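Local coordinates for mandelate racemase / muconate lactonizing enzyme family protein (Agrobacterium tumefaciens, PDB 4DXK), which is a member of the enolase superfamily that probably acts as a metal-dependent lyase or racemase, at residues 56-61 and 92-97; 174-179 and 215-220. All coordinates share one frame; numbering follows the deposited sequence. Where two conformers were deposited one is given.

Interaction 1 (56-61 and 92-97); sequences RDPLQI and WDIFGK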
loop_
_atom_site.group_PDB
_atom_site.type_symbol
_atom_site.label_atom_id
_atom_site.label_comp_id
_atom_site.label_asym_id
_atom_site.label_seq_id
_atom_site.Cartn_x
_atom_site.Cartn_y
_atom_site.Cartn_z
ATOM N N ARG A 56 36.458 -31.049 8.796
ATOM C CA ARG A 56 35.936 -30.355 7.615
ATOM C C ARG A 56 36.982 -29.458 6.954
ATOM O O ARG A 56 37.921 -28.986 7.603
ATOM C CB ARG A 56 34.720 -29.511 7.998
ATOM C CG ARG A 56 33.513 -30.322 8.457
ATOM C CD ARG A 56 32.748 -30.883 7.266
ATOM N NE ARG A 56 32.347 -29.801 6.368
ATOM C CZ ARG A 56 31.176 -29.170 6.403
ATOM N NH1 ARG A 56 30.231 -29.528 7.269
ATOM N NH2 ARG A 56 30.937 -28.182 5.549
ATOM N N ASP A 57 36.780 -29.192 5.667
ATOM C CA ASP A 57 37.647 -28.312 4.896
ATOM C C ASP A 57 37.286 -26.861 5.238
ATOM O O ASP A 57 36.178 -26.410 4.945
ATOM C CB ASP A 57 37.405 -28.602 3.413
ATOM C CG ASP A 57 38.281 -27.790 2.487
ATOM O OD1 ASP A 57 38.916 -26.810 2.926
ATOM O OD2 ASP A 57 38.320 -28.151 1.287
ATOM N N PRO A 58 38.215 -26.111 5.859
ATOM C CA PRO A 58 37.891 -24.744 6.285
ATOM C C PRO A 58 37.701 -23.779 5.117
ATOM O O PRO A 58 37.142 -22.704 5.335
ATOM C CB PRO A 58 39.127 -24.344 7.100
ATOM C CG PRO A 58 40.252 -25.132 6.443
ATOM C CD PRO A 58 39.624 -26.462 6.128
ATOM N N LEU A 59 38.168 -24.135 3.922
ATOM C CA LEU A 59 38.054 -23.233 2.776
ATOM C C LEU A 59 36.640 -23.159 2.197
ATOM O O LEU A 59 36.354 -22.270 1.388
ATOM C CB LEU A 59 39.044 -23.611 1.669
ATOM C CG LEU A 59 40.532 -23.533 2.000
ATOM C CD1 LEU A 59 41.374 -23.860 0.766
ATOM C CD2 LEU A 59 40.881 -22.168 2.549
ATOM N N GLN A 60 35.763 -24.091 2.567
ATOM C CA GLN A 60 34.366 -24.026 2.118
ATOM C C GLN A 60 33.598 -23.077 3.024
ATOM O O GLN A 60 32.750 -23.495 3.815
ATOM C CB GLN A 60 33.739 -25.418 2.126
ATOM C CG GLN A 60 34.417 -26.401 1.170
ATOM C CD GLN A 60 33.786 -27.764 1.214
ATOM O OE1 GLN A 60 33.953 -28.502 2.182
ATOM N NE2 GLN A 60 33.025 -28.104 0.183
ATOM N N ILE A 61 33.929 -21.790 2.945
ATOM C CA ILE A 61 33.466 -20.817 3.933
ATOM C C ILE A 61 31.955 -20.606 3.892
ATOM O O ILE A 61 31.280 -20.678 4.918
ATOM C CB ILE A 61 34.218 -19.472 3.815
ATOM C CG1 ILE A 61 35.718 -19.689 4.038
ATOM C CG2 ILE A 61 33.670 -18.451 4.814
ATOM C CD1 ILE A 61 36.536 -18.398 4.058
ATOM N N TRP A 92 38.184 -16.869 7.557
ATOM C CA TRP A 92 38.730 -15.881 6.633
ATOM C C TRP A 92 40.236 -15.669 6.862
ATOM O O TRP A 92 40.999 -15.481 5.915
ATOM C CB TRP A 92 37.926 -14.573 6.714
ATOM C CG TRP A 92 36.638 -14.666 5.962
ATOM C CD1 TRP A 92 35.409 -14.979 6.467
ATOM C CD2 TRP A 92 36.470 -14.501 4.557
ATOM N NE1 TRP A 92 34.480 -14.998 5.455
ATOM C CE2 TRP A 92 35.111 -14.719 4.271
ATOM C CE3 TRP A 92 37.343 -14.199 3.504
ATOM C CZ2 TRP A 92 34.602 -14.640 2.977
ATOM C CZ3 TRP A 92 36.837 -14.121 2.223
ATOM C CH2 TRP A 92 35.476 -14.335 1.968
ATOM N N ASP A 93 40.657 -15.702 8.124
ATOM C CA ASP A 93 42.077 -15.624 8.471
ATOM C C ASP A 93 42.844 -16.815 7.871
ATOM O O ASP A 93 43.887 -16.621 7.251
ATOM C CB ASP A 93 42.202 -15.580 9.996
ATOM C CG ASP A 93 43.587 -15.190 10.481
ATOM O OD1 ASP A 93 44.281 -14.362 9.837
ATOM O OD2 ASP A 93 43.960 -15.728 11.547
ATOM N N ILE A 94 42.317 -18.032 8.018
ATOM C CA ILE A 94 42.935 -19.207 7.392
ATOM C C ILE A 94 43.030 -19.051 5.874
ATOM O O ILE A 94 44.067 -19.328 5.287
ATOM C CB ILE A 94 42.150 -20.496 7.725
ATOM C CG1 ILE A 94 42.384 -20.897 9.178
ATOM C CG2 ILE A 94 42.524 -21.645 6.792
ATOM C CD1 ILE A 94 41.368 -21.872 9.708
ATOM N N PHE A 95 41.942 -18.616 5.242
ATOM C CA PHE A 95 41.891 -18.473 3.791
ATOM C C PHE A 95 42.964 -17.465 3.341
ATOM O O PHE A 95 43.696 -17.712 2.377
ATOM C CB PHE A 95 40.463 -18.041 3.421
ATOM C CG PHE A 95 40.164 -17.945 1.933
ATOM C CD1 PHE A 95 40.961 -18.537 0.969
ATOM C CD2 PHE A 95 39.028 -17.254 1.524
ATOM C CE1 PHE A 95 40.631 -18.421 -0.384
ATOM C CE2 PHE A 95 38.705 -17.134 0.182
ATOM C CZ PHE A 95 39.502 -17.725 -0.764
ATOM N N GLY A 96 43.101 -16.357 4.065
ATOM C CA GLY A 96 44.141 -15.387 3.761
ATOM C C GLY A 96 45.544 -15.953 3.904
ATOM O O GLY A 96 46.404 -15.776 3.035
ATOM N N LYS A 97 45.789 -16.655 4.999
ATOM C CA LYS A 97 47.092 -17.280 5.180
ATOM C C LYS A 97 47.384 -18.325 4.104
ATOM O O LYS A 97 48.522 -18.426 3.629
ATOM C CB LYS A 97 47.210 -17.890 6.569
ATOM C CG LYS A 97 47.231 -16.855 7.659
ATOM C CD LYS A 97 47.352 -17.519 9.017
ATOM C CE LYS A 97 47.173 -16.514 10.126
ATOM N NZ LYS A 97 47.381 -17.112 11.466
#

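Interaction 2 (174-179 and 215-220); sequences WPFDAA and VEFHSM. With NA (sodium ion), chain C; PO4 (phosphate ion), chain B.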
loop_
_atom_site.group_PDB
_atom_site.type_symbol
_atom_site.label_atom_id
_atom_site.label_comp_id
_atom_site.label_asym_id
_atom_site.label_seq_id
_atom_site.Cartn_x
_atom_site.Cartn_y
_atom_site.Cartn_z
ATOM N N TRP A 174 26.598 9.503 23.781
ATOM C CA TRP A 174 25.324 8.939 24.227
ATOM C C TRP A 174 24.818 9.609 25.507
ATOM O O TRP A 174 24.711 8.968 26.554
ATOM C CB TRP A 174 25.401 7.412 24.395
ATOM C CG TRP A 174 26.617 6.872 25.100
ATOM C CD1 TRP A 174 26.747 6.604 26.433
ATOM C CD2 TRP A 174 27.850 6.478 24.491
ATOM N NE1 TRP A 174 27.995 6.091 26.692
ATOM C CE2 TRP A 174 28.692 6.004 25.516
ATOM C CE3 TRP A 174 28.328 6.495 23.179
ATOM C CZ2 TRP A 174 29.988 5.552 25.269
ATOM C CZ3 TRP A 174 29.611 6.041 22.934
ATOM C CH2 TRP A 174 30.427 5.579 23.973
ATOM N N PRO A 175 24.489 10.909 25.424
ATOM C CA PRO A 175 24.134 11.660 26.628
ATOM C C PRO A 175 22.702 11.428 27.112
ATOM O O PRO A 175 22.348 11.992 28.146
ATOM C CB PRO A 175 24.324 13.117 26.190
ATOM C CG PRO A 175 24.011 13.105 24.737
ATOM C CD PRO A 175 24.492 11.766 24.222
ATOM N N PHE A 176 21.909 10.619 26.412
ATOM C CA PHE A 176 20.528 10.371 26.826
ATOM C C PHE A 176 20.373 9.085 27.639
ATOM O O PHE A 176 19.277 8.791 28.130
ATOM C CB PHE A 176 19.604 10.318 25.600
ATOM C CG PHE A 176 19.557 11.605 24.825
ATOM C CD1 PHE A 176 18.672 12.611 25.184
ATOM C CD2 PHE A 176 20.419 11.825 23.760
ATOM C CE1 PHE A 176 18.639 13.813 24.482
ATOM C CE2 PHE A 176 20.389 13.023 23.056
ATOM C CZ PHE A 176 19.503 14.012 23.417
ATOM N N ASP A 177 21.450 8.316 27.785
ATOM C CA ASP A 177 21.339 7.005 28.424
ATOM C C ASP A 177 20.936 7.109 29.896
ATOM O O ASP A 177 20.166 6.294 30.395
ATOM C CB ASP A 177 22.641 6.214 28.310
ATOM C CG ASP A 177 22.896 5.670 26.909
ATOM O OD1 ASP A 177 22.296 6.147 25.925
ATOM O OD2 ASP A 177 23.743 4.759 26.800
ATOM N N ALA A 178 21.461 8.111 30.593
ATOM C CA ALA A 178 21.141 8.281 32.011
ATOM C C ALA A 178 19.648 8.544 32.208
ATOM O O ALA A 178 18.996 7.939 33.068
ATOM C CB ALA A 178 21.975 9.407 32.625
ATOM N N ALA A 179 19.102 9.434 31.389
ATOM C CA ALA A 179 17.677 9.715 31.428
ATOM C C ALA A 179 16.852 8.470 31.087
ATOM O O ALA A 179 15.814 8.221 31.711
ATOM C CB ALA A 179 17.343 10.846 30.490
ATOM N N VAL A 215 24.952 10.292 17.290
ATOM C CA VAL A 215 24.266 10.085 18.553
ATOM C C VAL A 215 23.923 8.621 18.691
ATOM O O VAL A 215 23.281 8.028 17.814
ATOM C CB VAL A 215 22.990 10.908 18.644
ATOM C CG1 VAL A 215 22.433 10.824 20.056
ATOM C CG2 VAL A 215 23.265 12.356 18.262
ATOM N N GLU A 216 24.369 8.050 19.794
ATOM C CA GLU A 216 24.091 6.677 20.155
ATOM C C GLU A 216 22.981 6.665 21.201
ATOM O O GLU A 216 23.055 7.422 22.169
ATOM C CB GLU A 216 25.357 6.099 20.779
ATOM C CG GLU A 216 25.135 4.828 21.510
ATOM C CD GLU A 216 24.933 3.710 20.547
ATOM O OE1 GLU A 216 23.767 3.396 20.224
ATOM O OE2 GLU A 216 25.960 3.181 20.080
ATOM N N PHE A 217 21.974 5.812 21.022
ATOM C CA PHE A 217 20.889 5.668 21.999
ATOM C C PHE A 217 20.825 4.299 22.663
ATOM O O PHE A 217 20.031 4.092 23.580
ATOM C CB PHE A 217 19.538 5.959 21.347
ATOM C CG PHE A 217 19.373 7.379 20.897
ATOM C CD1 PHE A 217 19.081 8.381 21.817
ATOM C CD2 PHE A 217 19.516 7.725 19.555
ATOM C CE1 PHE A 217 18.910 9.689 21.406
ATOM C CE2 PHE A 217 19.352 9.040 19.144
ATOM C CZ PHE A 217 19.041 10.020 20.072
ATOM N N HIS A 218 21.624 3.361 22.167
ATOM C CA HIS A 218 21.713 2.017 22.745
ATOM C C HIS A 218 20.363 1.311 22.878
ATOM O O HIS A 218 20.171 0.496 23.777
ATOM C CB HIS A 218 22.416 2.071 24.103
ATOM C CG HIS A 218 23.882 2.355 24.007
ATOM N ND1 HIS A 218 24.501 3.339 24.748
ATOM C CD2 HIS A 218 24.851 1.780 23.258
ATOM C CE1 HIS A 218 25.794 3.349 24.469
ATOM N NE2 HIS A 218 26.031 2.414 23.567
ATOM N N SER A 219 19.434 1.615 21.974
ATOM C CA SER A 219 18.107 0.983 21.948
ATOM C C SER A 219 17.328 1.129 23.248
ATOM O O SER A 219 16.503 0.276 23.574
ATOM C CB SER A 219 18.198 -0.496 21.557
ATOM O OG SER A 219 18.538 -0.591 20.182
ATOM N N MET A 220 17.565 2.219 23.969
ATOM C CA MET A 220 17.008 2.352 25.313
ATOM C C MET A 220 15.643 3.034 25.404
ATOM O O MET A 220 15.051 3.070 26.480
ATOM C CB MET A 220 18.012 3.053 26.227
ATOM C CG MET A 220 19.358 2.343 26.271
ATOM S SD MET A 220 20.545 3.099 27.388
ATOM C CE MET A 220 19.709 2.864 28.949
HETATM NA NA NA C . 26.376 1.320 19.058
HETATM P P PO4 B . 29.227 1.918 20.383
HETATM O O1 PO4 B . 28.399 1.760 19.116
HETATM O O2 PO4 B . 29.456 0.570 21.024
HETATM O O3 PO4 B . 30.579 2.523 20.119
HETATM O O4 PO4 B . 28.479 2.807 21.357
HETATM O O HOH W 1 22.167 8.557 24.494
HETATM O O HOH W 2 19.646 6.437 25.167
HETATM O O HOH W 3 24.136 0.911 19.532
HETATM O O HOH W 4 26.872 0.308 21.128
#

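Interaction 1 (56-61 and 92-97)
Ile61 carries the tight part of this contact, reaching the helix containing 92-97 between Trp92 and Phe95. Its CG1 lies anti to the carbonyl carbon (chi1 -60°) and the chain runs on extended, which sets CD1 over the five-membered ring of Trp92, 4.0 Å from the ring centroid and 11° off the normal: a CH-pi contact over the face. The other branch, CG2, approaches Trp92 NE1 at 3.6 Å. That nitrogen is hydrogen-bonded to Ser299 OG, which would help hold the indole under Ile61 CD1. Ile61 CD1 also meets Phe95 CD2 at 3.7 Å, so one methyl serves both aromatic rings. Toward Asp57 the packing becomes looser. Leu59 CD2 rests 4.0 Å from Phe95 CD1, and Pro58 CG only grazes Ile94 CG2 at 4.2 Å. No hydrogen bond joins the two segments; within 56-61, Leu59 N donates to Asp57 OD1 at 3.0 Å in an Asx turn. Beyond it, Gln60 and the carbonyl of Leu59 bond to Phe110 and Gln105 of a second subunit. The contact thus sets the turn between helices 38-53 and 61-68 against helix 79-99 in the N-terminal capping domain, with helix 103-106 covering Trp92 and Phe95 and helix 297-310 of the barrel also packing on Trp92.

Interaction 2 (174-179 and 215-220)
Asp177 OD2 accepts the N-H of His218 ND1 at 2.6 Å, on its syn lone pair and close to the imidazole plane, although the carboxylate and ring planes are turned 65° apart. Its other oxygen, OD1, lies within hydrogen-bonding distance of water 1 and water 2, as do the carbonyls of Glu216 (water 1) and Phe217 (water 2); the two waters have more acceptors in reach than protons. Water 1 in turn takes the N-H of Phe176. On another side the imidazole of His218 turns its edge to the face of Trp174, with His218 CE1 3.7 Å from Trp174 CG, in an edge-to-face pair with the planes of the two rings at 63°. The indole is brought there by a chi1 of 45°, which puts CG between the backbone N and the carbonyl carbon, and Trp174 CE3 also lies 3.8 Å from Glu216 CB. Deeper in, Phe176 CD2 meets Phe217 CE1 at 3.5 Å, the two rings side by side and tilted against each other. Glu216 bends at chi2, sending OE2 to the sodium ion at 2.2 Å while OE1 accepts the backbone N-H of His218. Glu242 and Glu268 complete the protein ligands of the metal, and a phosphate oxygen and two waters also bind it. His218 NE2 makes a weak bond to O4 of the phosphate, a group probably from the crystallisation liquor that is also hydrogen-bonded by Lys172 and His318. The bond from ND1 to Asp177 would favour one orientation of the imidazole, with NE2 turned to the phosphate on the metal, which places the His-carboxylate pair at the edge of the metal site.

In the fold
From the N terminus, interaction 1 comes first: the chain leaves helix 38-53, turns through 56-61, runs along helix 61-68 and returns in helix 79-99, so that 92-97 closes a largely helical loop within the N-terminal domain. Interaction 2 opens only later, in the barrel domain, where the ends of neighbouring parallel strands 170-173 and 212-216 meet after a beta-alpha-beta crossover that includes helix 190-207. The two loops follow in series, neither nested nor crossed. The centres of interactions 1 and 2 are about 39 Å apart, on opposite sides of the chain's centre. Interaction 1 ties the turn between helices 38-53 and 61-68 to helix 79-99; interaction 2 joins barrel strand ends at the metal site.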